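Local coordinates for D-lactate dehydrogenase (Fermentative) (Pseudomonas aeruginosa, PDB 6ABJ), which probably catalyses the NADH-dependent interconversion of pyruvate and D-lactate, as a tetrameric member of the D-isomer specific 2-hydroxyacid dehydrogenase family, at residues Y116-H124 against T309-A319. Numbering follows the deposited sequence.
Sequences YSPHAVAEH and TAHQAFLTREA. With ACT (acetate ion), chain D.
Y116 and F314 stack face to face at the junction of the two domains of this D-2-hydroxyacid dehydrogenase, where the start of helix 118-134 meets the chain running from strand 306-308 of the Rossmann sheet into helix 317-335. The ring centroids are 4.0 Å apart and the planes 17° from parallel, with F314 CD2 over the centre of the Y116 ring. F314, which contacts NADH in the cofactor-bound enzyme, reaches the tyrosine because its CG sits between backbone N and carbonyl carbon (chi1 64°). At the rim of the pair Y116 OH donates to acetate OXT (2.6 Å), and the acetate methyl lies over a face of H311.

Methyl groups fill the space beside the stack: A120 CB meets A319 CB at 3.7 Å, and V121 CG1 touches A313 CB at 3.8 Å. Both helices begin with a side-chain N-cap, S117 OG accepting from A120 N and T316 OG1 from A319 N. A water links S117 N to A319 O. T316 OG1 also bonds D157 of the second subunit.

Deeper in, A313 CA makes a CH-pi contact over one face of H124. The edge of that imidazole is held by T309, itself bonded to the NADH-binding D274: H124 NE2 donates to T309 OG1 at 2.8 Å, nearly straight at 173°, with T309 OG1 close to the plane of the H124 ring.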
loop_
_atom_site.group_PDB
_atom_site.type_symbol
_atom_site.label_atom_id
_atom_site.label_comp_id
_atom_site.label_asym_id
_atom_site.label_seq_id
_atom_site.Cartn_x
_atom_site.Cartn_y
_atom_site.Cartn_z
ATOM N N TYR B 116 -0.427 -18.401 26.489
ATOM C CA TYR B 116 -1.470 -18.037 25.561
ATOM C C TYR B 116 -2.052 -19.276 24.927
ATOM O O TYR B 116 -1.401 -20.322 24.897
ATOM C CB TYR B 116 -0.889 -17.133 24.474
ATOM C CG TYR B 116 -0.368 -15.797 24.997
ATOM C CD1 TYR B 116 -1.202 -14.944 25.693
ATOM C CD2 TYR B 116 0.965 -15.413 24.826
ATOM C CE1 TYR B 116 -0.749 -13.728 26.165
ATOM C CE2 TYR B 116 1.416 -14.214 25.349
ATOM C CZ TYR B 116 0.547 -13.384 26.005
ATOM O OH TYR B 116 0.980 -12.179 26.513
ATOM N N SER B 117 -3.300 -19.177 24.475
ATOM C CA SER B 117 -3.999 -20.224 23.740
ATOM C C SER B 117 -3.138 -20.863 22.640
ATOM O O SER B 117 -2.685 -20.165 21.693
ATOM C CB SER B 117 -5.216 -19.608 23.051
ATOM O OG SER B 117 -5.767 -20.438 22.036
ATOM N N PRO B 118 -2.951 -22.176 22.717
ATOM C CA PRO B 118 -2.051 -22.810 21.774
ATOM C C PRO B 118 -2.645 -22.872 20.388
ATOM O O PRO B 118 -1.891 -22.744 19.437
ATOM C CB PRO B 118 -1.841 -24.217 22.353
ATOM C CG PRO B 118 -3.003 -24.431 23.298
ATOM C CD PRO B 118 -3.350 -23.098 23.819
ATOM N N HIS B 119 -3.947 -23.061 20.249
ATOM C CA HIS B 119 -4.528 -23.014 18.906
ATOM C C HIS B 119 -4.391 -21.652 18.233
ATOM O O HIS B 119 -4.060 -21.585 17.052
ATOM C CB HIS B 119 -5.975 -23.456 18.903
ATOM C CG HIS B 119 -6.119 -24.904 19.169
ATOM N ND1 HIS B 119 -5.846 -25.858 18.219
ATOM C CD2 HIS B 119 -6.459 -25.580 20.302
ATOM C CE1 HIS B 119 -6.023 -27.063 18.745
ATOM N NE2 HIS B 119 -6.397 -26.915 20.003
ATOM N N ALA B 120 -4.658 -20.586 18.962
ATOM C CA ALA B 120 -4.548 -19.251 18.378
ATOM C C ALA B 120 -3.143 -19.009 17.857
ATOM O O ALA B 120 -2.966 -18.527 16.707
ATOM C CB ALA B 120 -4.934 -18.179 19.366
ATOM N N VAL B 121 -2.140 -19.319 18.681
ATOM C CA VAL B 121 -0.756 -19.054 18.341
ATOM C C VAL B 121 -0.251 -19.961 17.210
ATOM O O VAL B 121 0.384 -19.496 16.261
ATOM C CB VAL B 121 0.180 -19.081 19.589
ATOM C CG1 VAL B 121 1.629 -18.784 19.188
ATOM C CG2 VAL B 121 -0.269 -18.016 20.589
ATOM N N ALA B 122 -0.580 -21.244 17.248
ATOM C CA ALA B 122 -0.104 -22.150 16.220
ATOM C C ALA B 122 -0.800 -21.834 14.847
ATOM O O ALA B 122 -0.178 -21.936 13.807
ATOM C CB ALA B 122 -0.371 -23.590 16.630
ATOM N N GLU B 123 -2.071 -21.471 14.896
ATOM C CA GLU B 123 -2.801 -21.066 13.725
ATOM C C GLU B 123 -2.150 -19.834 13.060
ATOM O O GLU B 123 -2.039 -19.763 11.825
ATOM C CB GLU B 123 -4.271 -20.899 14.024
ATOM C CG GLU B 123 -4.975 -22.242 14.248
ATOM C CD GLU B 123 -6.433 -22.083 14.649
ATOM O OE1 GLU B 123 -6.984 -21.002 14.454
ATOM O OE2 GLU B 123 -7.013 -23.086 15.180
ATOM N N HIS B 124 -1.713 -18.899 13.878
ATOM C CA HIS B 124 -1.106 -17.703 13.386
ATOM C C HIS B 124 0.231 -18.025 12.701
ATOM O O HIS B 124 0.515 -17.487 11.645
ATOM C CB HIS B 124 -0.867 -16.736 14.495
ATOM C CG HIS B 124 -0.466 -15.373 13.997
ATOM N ND1 HIS B 124 -1.380 -14.468 13.540
ATOM C CD2 HIS B 124 0.725 -14.747 13.953
ATOM C CE1 HIS B 124 -0.769 -13.344 13.184
ATOM N NE2 HIS B 124 0.514 -13.483 13.442
ATOM N N THR B 309 4.188 -9.472 12.122
ATOM C CA THR B 309 3.014 -9.094 12.841
ATOM C C THR B 309 3.426 -8.724 14.276
ATOM O O THR B 309 4.406 -9.254 14.782
ATOM C CB THR B 309 1.915 -10.218 12.797
ATOM O OG1 THR B 309 2.445 -11.455 13.206
ATOM C CG2 THR B 309 1.371 -10.398 11.326
ATOM N N ALA B 310 2.673 -7.796 14.870
ATOM C CA ALA B 310 3.132 -7.100 16.064
ATOM C C ALA B 310 2.627 -7.779 17.340
ATOM O O ALA B 310 1.736 -7.278 18.059
ATOM C CB ALA B 310 2.808 -5.609 15.990
ATOM N N HIS B 311 3.150 -8.979 17.534
ATOM C CA HIS B 311 2.749 -9.909 18.594
ATOM C C HIS B 311 1.239 -10.108 18.664
ATOM O O HIS B 311 0.548 -9.750 19.655
ATOM C CB HIS B 311 3.319 -9.506 19.939
ATOM C CG HIS B 311 3.412 -10.662 20.892
ATOM N ND1 HIS B 311 4.419 -10.770 21.816
ATOM C CD2 HIS B 311 2.695 -11.813 20.972
ATOM C CE1 HIS B 311 4.326 -11.945 22.429
ATOM N NE2 HIS B 311 3.277 -12.592 21.947
ATOM N N GLN B 312 0.740 -10.589 17.527
ATOM C CA GLN B 312 -0.648 -10.730 17.177
ATOM C C GLN B 312 -1.121 -12.168 17.280
ATOM O O GLN B 312 -2.306 -12.464 17.098
ATOM C CB GLN B 312 -0.770 -10.225 15.700
ATOM C CG GLN B 312 -2.132 -9.915 15.227
ATOM C CD GLN B 312 -2.232 -9.636 13.752
ATOM O OE1 GLN B 312 -1.439 -8.874 13.191
ATOM N NE2 GLN B 312 -3.243 -10.201 13.134
ATOM N N ALA B 313 -0.260 -13.066 17.612
ATOM C CA ALA B 313 -0.559 -14.505 17.528
ATOM C C ALA B 313 -1.632 -14.987 18.492
ATOM O O ALA B 313 -2.344 -15.915 18.164
ATOM C CB ALA B 313 0.701 -15.349 17.731
ATOM N N PHE B 314 -1.784 -14.286 19.623
ATOM C CA PHE B 314 -2.915 -14.579 20.529
ATOM C C PHE B 314 -4.132 -13.715 20.323
ATOM O O PHE B 314 -5.100 -13.814 21.090
ATOM C CB PHE B 314 -2.462 -14.544 22.003
ATOM C CG PHE B 314 -1.980 -13.198 22.480
ATOM C CD1 PHE B 314 -2.889 -12.227 22.848
ATOM C CD2 PHE B 314 -0.635 -12.942 22.613
ATOM C CE1 PHE B 314 -2.474 -11.007 23.285
ATOM C CE2 PHE B 314 -0.201 -11.735 23.114
ATOM C CZ PHE B 314 -1.127 -10.773 23.449
ATOM N N LEU B 315 -4.137 -12.922 19.231
ATOM C CA LEU B 315 -5.203 -11.976 18.979
ATOM C C LEU B 315 -6.359 -12.627 18.236
ATOM O O LEU B 315 -6.644 -12.305 17.049
ATOM C CB LEU B 315 -4.701 -10.714 18.230
ATOM C CG LEU B 315 -5.573 -9.454 18.354
ATOM C CD1 LEU B 315 -5.420 -8.781 19.728
ATOM C CD2 LEU B 315 -5.320 -8.450 17.259
ATOM N N THR B 316 -7.052 -13.538 18.924
ATOM C CA THR B 316 -8.349 -14.045 18.516
ATOM C C THR B 316 -9.382 -13.824 19.623
ATOM O O THR B 316 -9.010 -13.662 20.783
ATOM C CB THR B 316 -8.350 -15.523 18.218
ATOM O OG1 THR B 316 -8.074 -16.277 19.410
ATOM C CG2 THR B 316 -7.287 -15.890 17.148
ATOM N N ARG B 317 -10.644 -13.876 19.297
ATOM C CA ARG B 317 -11.647 -13.661 20.317
ATOM C C ARG B 317 -11.577 -14.672 21.453
ATOM O O ARG B 317 -11.627 -14.313 22.582
ATOM C CB ARG B 317 -13.024 -13.473 19.711
ATOM C CG ARG B 317 -13.219 -11.992 19.427
ATOM C CD ARG B 317 -14.180 -11.641 18.328
ATOM N NE ARG B 317 -13.876 -10.372 17.663
ATOM C CZ ARG B 317 -13.569 -9.229 18.259
ATOM N NH1 ARG B 317 -13.502 -9.136 19.564
ATOM N NH2 ARG B 317 -13.333 -8.156 17.539
ATOM N N GLU B 318 -11.366 -15.912 21.121
ATOM C CA GLU B 318 -11.259 -16.973 22.085
ATOM C C GLU B 318 -10.014 -16.851 22.948
ATOM O O GLU B 318 -10.050 -17.088 24.165
ATOM C CB GLU B 318 -11.313 -18.318 21.382
ATOM C CG GLU B 318 -12.642 -18.561 20.649
ATOM C CD GLU B 318 -12.673 -18.027 19.199
ATOM O OE1 GLU B 318 -11.695 -17.394 18.725
ATOM O OE2 GLU B 318 -13.690 -18.231 18.517
ATOM N N ALA B 319 -8.893 -16.509 22.353
ATOM C CA ALA B 319 -7.679 -16.396 23.093
ATOM C C ALA B 319 -7.696 -15.186 24.006
ATOM O O ALA B 319 -7.144 -15.236 25.151
ATOM C CB ALA B 319 -6.450 -16.356 22.161
HETATM C C ACT D . 4.014 -10.703 25.985
HETATM O O ACT D . 5.244 -10.491 26.040
HETATM O OXT ACT D . 3.472 -11.634 26.620
HETATM C CH3 ACT D . 3.161 -9.813 25.131
HETATM O O HOH W 1 -4.754 -16.846 25.338
#